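Local coordinates for phytase (Debaryomyces castellii, PDB 2GFI), which probably hydrolyses phosphate esters of phytate (inositol hexakisphosphate) at acid pH, as a 3-phytase of the histidine acid phosphatase family, at residues C59-R73 with T369-C382. Numbering follows the deposited sequence.
Sequences CTLEQVQLFSRHGER and TPQGARTIIEKYAC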
loop_
_atom_site.group_PDB
_atom_site.type_symbol
_atom_site.label_atom_id
_atom_site.label_comp_id
_atom_site.label_asym_id
_atom_site.label_seq_id
_atom_site.Cartn_x
_atom_site.Cartn_y
_atom_site.Cartn_z
ATOM N N CYS A 59 0.032 -2.479 31.764
ATOM C CA CYS A 59 -0.084 -3.931 31.887
ATOM C C CYS A 59 1.273 -4.518 31.715
ATOM O O CYS A 59 2.082 -4.016 30.942
ATOM C CB CYS A 59 -1.062 -4.549 30.889
ATOM S SG CYS A 59 -2.761 -4.109 31.244
ATOM N N THR A 60 1.519 -5.569 32.475
ATOM C CA THR A 60 2.797 -6.220 32.470
ATOM C C THR A 60 2.587 -7.662 32.088
ATOM O O THR A 60 1.743 -8.359 32.677
ATOM C CB THR A 60 3.472 -6.077 33.849
ATOM O OG1 THR A 60 3.646 -4.674 34.108
ATOM C CG2 THR A 60 4.930 -6.597 33.794
ATOM N N LEU A 61 3.323 -8.067 31.054
ATOM C CA LEU A 61 3.344 -9.442 30.591
ATOM C C LEU A 61 3.693 -10.407 31.718
ATOM O O LEU A 61 4.692 -10.225 32.412
ATOM C CB LEU A 61 4.373 -9.610 29.452
ATOM C CG LEU A 61 3.810 -9.582 28.043
ATOM C CD1 LEU A 61 4.941 -9.611 27.087
ATOM C CD2 LEU A 61 2.840 -10.745 27.812
ATOM N N GLU A 62 2.898 -11.457 31.843
ATOM C CA GLU A 62 3.174 -12.514 32.811
ATOM C C GLU A 62 3.479 -13.837 32.144
ATOM O O GLU A 62 4.338 -14.567 32.614
ATOM C CB GLU A 62 2.006 -12.688 33.765
ATOM C CG GLU A 62 1.846 -11.541 34.740
ATOM C CD GLU A 62 0.629 -11.757 35.600
ATOM O OE1 GLU A 62 -0.462 -11.866 35.042
ATOM O OE2 GLU A 62 0.768 -11.851 36.834
ATOM N N GLN A 63 2.792 -14.131 31.039
ATOM C CA GLN A 63 2.940 -15.408 30.352
ATOM C C GLN A 63 2.442 -15.317 28.902
ATOM O O GLN A 63 1.564 -14.517 28.584
ATOM C CB GLN A 63 2.168 -16.479 31.120
ATOM C CG GLN A 63 2.396 -17.924 30.679
ATOM C CD GLN A 63 1.494 -18.865 31.413
ATOM O OE1 GLN A 63 1.302 -18.722 32.639
ATOM N NE2 GLN A 63 0.900 -19.801 30.696
ATOM N N VAL A 64 3.004 -16.140 28.028
ATOM C CA VAL A 64 2.467 -16.298 26.692
ATOM C C VAL A 64 2.517 -17.764 26.308
ATOM O O VAL A 64 3.483 -18.448 26.609
ATOM C CB VAL A 64 3.225 -15.403 25.655
ATOM C CG1 VAL A 64 4.718 -15.827 25.537
ATOM C CG2 VAL A 64 2.482 -15.344 24.312
ATOM N N GLN A 65 1.447 -18.233 25.669
ATOM C CA GLN A 65 1.396 -19.547 25.059
ATOM C C GLN A 65 1.151 -19.350 23.575
ATOM O O GLN A 65 0.299 -18.577 23.166
ATOM C CB GLN A 65 0.306 -20.408 25.686
ATOM C CG GLN A 65 0.221 -20.283 27.230
ATOM C CD GLN A 65 -0.923 -21.046 27.823
ATOM O OE1 GLN A 65 -1.716 -21.607 27.099
ATOM N NE2 GLN A 65 -1.010 -21.079 29.156
ATOM N N LEU A 66 1.982 -20.009 22.788
ATOM C CA LEU A 66 1.873 -20.087 21.378
ATOM C C LEU A 66 1.486 -21.523 20.984
ATOM O O LEU A 66 2.119 -22.508 21.396
ATOM C CB LEU A 66 3.204 -19.709 20.744
ATOM C CG LEU A 66 3.260 -19.993 19.237
ATOM C CD1 LEU A 66 2.206 -19.152 18.454
ATOM C CD2 LEU A 66 4.679 -19.765 18.697
ATOM N N PHE A 67 0.434 -21.618 20.186
ATOM C CA PHE A 67 0.067 -22.836 19.542
ATOM C C PHE A 67 0.118 -22.577 18.068
ATOM O O PHE A 67 -0.700 -21.858 17.513
ATOM C CB PHE A 67 -1.313 -23.305 20.001
ATOM C CG PHE A 67 -1.372 -23.571 21.478
ATOM C CD1 PHE A 67 -1.037 -24.827 21.983
ATOM C CD2 PHE A 67 -1.726 -22.543 22.379
ATOM C CE1 PHE A 67 -1.091 -25.079 23.366
ATOM C CE2 PHE A 67 -1.768 -22.770 23.769
ATOM C CZ PHE A 67 -1.447 -24.049 24.262
ATOM N N SER A 68 1.128 -23.148 17.444
ATOM C CA SER A 68 1.470 -22.827 16.088
ATOM C C SER A 68 1.291 -24.050 15.170
ATOM O O SER A 68 1.607 -25.187 15.559
ATOM C CB SER A 68 2.895 -22.331 16.049
ATOM O OG SER A 68 3.287 -22.134 14.722
ATOM N N ARG A 69 0.735 -23.813 13.986
ATOM C CA ARG A 69 0.711 -24.797 12.915
ATOM C C ARG A 69 2.124 -24.822 12.322
ATOM O O ARG A 69 2.927 -23.900 12.566
ATOM C CB ARG A 69 -0.286 -24.350 11.854
ATOM C CG ARG A 69 -0.573 -25.360 10.823
ATOM C CD ARG A 69 -1.406 -24.840 9.695
ATOM N NE ARG A 69 -1.603 -25.867 8.688
ATOM C CZ ARG A 69 -2.326 -25.707 7.598
ATOM N NH1 ARG A 69 -2.926 -24.555 7.358
ATOM N NH2 ARG A 69 -2.454 -26.701 6.739
ATOM N N HIS A 70 2.453 -25.870 11.572
ATOM C CA HIS A 70 3.660 -25.833 10.753
ATOM C C HIS A 70 3.505 -24.663 9.773
ATOM O O HIS A 70 2.360 -24.210 9.525
ATOM C CB HIS A 70 3.827 -27.134 9.975
ATOM C CG HIS A 70 2.625 -27.506 9.153
ATOM N ND1 HIS A 70 2.326 -26.910 7.942
ATOM C CD2 HIS A 70 1.647 -28.415 9.380
ATOM C CE1 HIS A 70 1.204 -27.420 7.470
ATOM N NE2 HIS A 70 0.786 -28.361 8.308
ATOM N N GLY A 71 4.612 -24.173 9.202
ATOM C CA GLY A 71 4.496 -23.151 8.149
ATOM C C GLY A 71 4.040 -23.737 6.808
ATOM O O GLY A 71 3.770 -24.941 6.709
ATOM N N GLU A 72 3.988 -22.880 5.783
ATOM C CA GLU A 72 3.685 -23.276 4.429
ATOM C C GLU A 72 4.491 -24.512 4.037
ATOM O O GLU A 72 5.649 -24.657 4.405
ATOM C CB GLU A 72 3.965 -22.133 3.449
ATOM C CG GLU A 72 3.035 -20.921 3.580
ATOM C CD GLU A 72 3.463 -19.883 4.630
ATOM O OE1 GLU A 72 4.160 -20.204 5.613
ATOM O OE2 GLU A 72 3.090 -18.708 4.484
ATOM N N ARG A 73 3.866 -25.386 3.275
ATOM C CA ARG A 73 4.466 -26.631 2.892
ATOM C C ARG A 73 4.142 -26.965 1.452
ATOM O O ARG A 73 3.294 -26.322 0.800
ATOM C CB ARG A 73 3.991 -27.748 3.832
ATOM C CG ARG A 73 2.468 -27.797 4.053
ATOM C CD ARG A 73 2.056 -29.183 4.388
ATOM N NE ARG A 73 0.650 -29.380 4.662
ATOM C CZ ARG A 73 -0.214 -29.779 3.739
ATOM N NH1 ARG A 73 0.179 -29.973 2.499
ATOM N NH2 ARG A 73 -1.469 -29.975 4.047
ATOM N N THR A 369 -6.687 -21.411 11.039
ATOM C CA THR A 369 -5.490 -22.146 10.664
ATOM C C THR A 369 -5.031 -21.940 9.225
ATOM O O THR A 369 -5.138 -22.862 8.405
ATOM C CB THR A 369 -5.608 -23.671 10.960
ATOM O OG1 THR A 369 -6.632 -24.246 10.136
ATOM C CG2 THR A 369 -6.066 -23.956 12.410
ATOM N N PRO A 370 -4.486 -20.760 8.910
ATOM C CA PRO A 370 -3.796 -20.592 7.653
ATOM C C PRO A 370 -2.507 -21.362 7.827
ATOM O O PRO A 370 -2.212 -21.789 8.952
ATOM C CB PRO A 370 -3.502 -19.091 7.625
ATOM C CG PRO A 370 -3.348 -18.748 9.091
ATOM C CD PRO A 370 -4.460 -19.513 9.704
ATOM N N GLN A 371 -1.740 -21.541 6.754
ATOM C CA GLN A 371 -0.396 -22.115 6.915
ATOM C C GLN A 371 0.336 -21.172 7.842
ATOM O O GLN A 371 0.182 -19.950 7.713
ATOM C CB GLN A 371 0.313 -22.206 5.589
ATOM C CG GLN A 371 -0.337 -23.143 4.608
ATOM C CD GLN A 371 -0.017 -24.621 4.897
ATOM O OE1 GLN A 371 0.553 -24.946 5.937
ATOM N NE2 GLN A 371 -0.383 -25.502 3.966
ATOM N N GLY A 372 1.080 -21.716 8.807
ATOM C CA GLY A 372 1.819 -20.881 9.725
ATOM C C GLY A 372 0.891 -20.280 10.765
ATOM O O GLY A 372 1.237 -19.275 11.396
ATOM N N ALA A 373 -0.294 -20.873 10.938
ATOM C CA ALA A 373 -1.262 -20.440 11.953
ATOM C C ALA A 373 -0.634 -20.255 13.335
ATOM O O ALA A 373 0.216 -21.043 13.748
ATOM C CB ALA A 373 -2.397 -21.431 12.049
ATOM N N ARG A 374 -1.095 -19.238 14.057
ATOM C CA ARG A 374 -0.592 -18.945 15.365
ATOM C C ARG A 374 -1.757 -18.634 16.274
ATOM O O ARG A 374 -2.533 -17.711 16.034
ATOM C CB ARG A 374 0.436 -17.790 15.319
ATOM C CG ARG A 374 -0.022 -16.541 14.554
ATOM C CD ARG A 374 1.086 -15.751 13.921
ATOM N NE ARG A 374 1.645 -16.518 12.826
ATOM C CZ ARG A 374 2.670 -16.155 12.064
ATOM N NH1 ARG A 374 3.299 -14.994 12.262
ATOM N NH2 ARG A 374 3.043 -16.956 11.072
ATOM N N THR A 375 -1.923 -19.438 17.304
ATOM C CA THR A 375 -2.889 -19.118 18.314
ATOM C C THR A 375 -2.077 -18.761 19.543
ATOM O O THR A 375 -1.266 -19.546 20.023
ATOM C CB THR A 375 -3.829 -20.323 18.545
ATOM O OG1 THR A 375 -4.874 -20.275 17.553
ATOM C CG2 THR A 375 -4.537 -20.251 19.928
ATOM N N ILE A 376 -2.254 -17.542 20.016
ATOM C CA ILE A 376 -1.487 -17.079 21.159
ATOM C C ILE A 376 -2.438 -16.702 22.299
ATOM O O ILE A 376 -3.463 -16.043 22.073
ATOM C CB ILE A 376 -0.632 -15.886 20.746
ATOM C CG1 ILE A 376 0.606 -16.363 19.962
ATOM C CG2 ILE A 376 -0.280 -15.017 21.956
ATOM C CD1 ILE A 376 1.244 -15.241 19.155
ATOM N N ILE A 377 -2.110 -17.174 23.503
ATOM C CA ILE A 377 -2.676 -16.652 24.741
ATOM C C ILE A 377 -1.654 -15.765 25.433
ATOM O O ILE A 377 -0.544 -16.205 25.702
ATOM C CB ILE A 377 -3.101 -17.811 25.643
ATOM C CG1 ILE A 377 -4.019 -18.750 24.844
ATOM C CG2 ILE A 377 -3.785 -17.267 26.907
ATOM C CD1 ILE A 377 -4.320 -20.075 25.504
ATOM N N GLU A 378 -2.010 -14.501 25.663
ATOM C CA GLU A 378 -1.180 -13.578 26.426
ATOM C C GLU A 378 -1.818 -13.480 27.781
ATOM O O GLU A 378 -3.026 -13.435 27.875
ATOM C CB GLU A 378 -1.178 -12.156 25.843
ATOM C CG GLU A 378 -0.910 -12.103 24.364
ATOM C CD GLU A 378 -0.928 -10.708 23.793
ATOM O OE1 GLU A 378 -1.874 -9.937 24.077
ATOM O OE2 GLU A 378 0.014 -10.410 23.046
ATOM N N LYS A 379 -0.995 -13.403 28.816
ATOM C CA LYS A 379 -1.463 -13.213 30.166
ATOM C C LYS A 379 -0.687 -12.032 30.666
ATOM O O LYS A 379 0.519 -12.000 30.552
ATOM C CB LYS A 379 -1.154 -14.443 31.029
ATOM C CG LYS A 379 -1.553 -14.269 32.492
ATOM C CD LYS A 379 -0.989 -15.378 33.321
ATOM C CE LYS A 379 -1.237 -15.112 34.799
ATOM N NZ LYS A 379 -0.977 -16.340 35.589
ATOM N N TYR A 380 -1.383 -11.046 31.202
ATOM C CA TYR A 380 -0.700 -9.884 31.724
ATOM C C TYR A 380 -1.417 -9.311 32.928
ATOM O O TYR A 380 -2.632 -9.486 33.107
ATOM C CB TYR A 380 -0.525 -8.788 30.643
ATOM C CG TYR A 380 -1.769 -8.455 29.827
ATOM C CD1 TYR A 380 -2.852 -7.767 30.394
ATOM C CD2 TYR A 380 -1.840 -8.821 28.477
ATOM C CE1 TYR A 380 -3.992 -7.478 29.637
ATOM C CE2 TYR A 380 -2.928 -8.516 27.703
ATOM C CZ TYR A 380 -4.010 -7.845 28.271
ATOM O OH TYR A 380 -5.096 -7.548 27.478
ATOM N N ALA A 381 -0.644 -8.604 33.731
ATOM C CA ALA A 381 -1.118 -8.060 34.989
ATOM C C ALA A 381 -1.459 -6.609 34.781
ATOM O O ALA A 381 -0.664 -5.829 34.246
ATOM C CB ALA A 381 -0.024 -8.199 36.093
ATOM N N CYS A 382 -2.625 -6.229 35.242
ATOM C CA CYS A 382 -2.977 -4.832 35.239
ATOM C C CYS A 382 -3.445 -4.571 36.651
ATOM O O CYS A 382 -4.464 -5.134 37.078
ATOM C CB CYS A 382 -4.100 -4.569 34.243
ATOM S SG CYS A 382 -4.673 -2.867 34.341
HETATM O O HOH W 1 3.229 -19.837 13.605
#
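The RHGER signature of histidine acid phosphatases, Arg69 to Arg73, follows on from the antiparallel pairing of strand 59-69 with 374-382. ND1 of His70, the predicted nucleophile, donates to Gly71 O in the ring plane, an almost straight bond of 2.7 Å that fixes the ring's rotation. CG lies between backbone N and carbonyl carbon (chi1 54°), turning the ring over Arg69 CG. Arg69 is fully extended, and its guanidinium lies flat on the Gln371 amide, the planes 13° apart with OE1 3.4 Å from CZ. The guanidinium also bonds to Gly39, and NH2 forms a salt bridge with Asp333, the predicted proton donor. With an alanine in place of Arg69, Asp333 would probably lose this mate and the Gln371 amide its stacking partner. Gly372 suits the third position of the type II turn Pro370 to Ala373, where phi is positive; its N bonds to His70 O (2.9 Å), while Arg374 grips Gly372 O side-on through NE and NH2, NH2 also salt-bridging Asp136. Backbone bonds pair Phe67 with Thr375 and Gln65 with Ile377. Beta-branched Val64 and Ile376, with Leu66, suit their buried sheet face: Val64 CG2 meets Ile376 CG2 at 3.6 Å, and Leu66 CD1 packs on Ile376 CG1. At a classic bulge Lys379 O accepts from Glu62 N (2.8 Å) and Gln63 N (3.2 Å); the Lys379 aliphatic chain passes Glu62 OE1, which bonds to Ser386 OG, while NZ bonds to Leu317 O. Strand 326-331 flanks 59-69 in parallel and 385-392 flanks 374-382 antiparallel; helix 302-318 covers the Gln65 and Ile377 face, helix 166-180 touches Leu66 and His70.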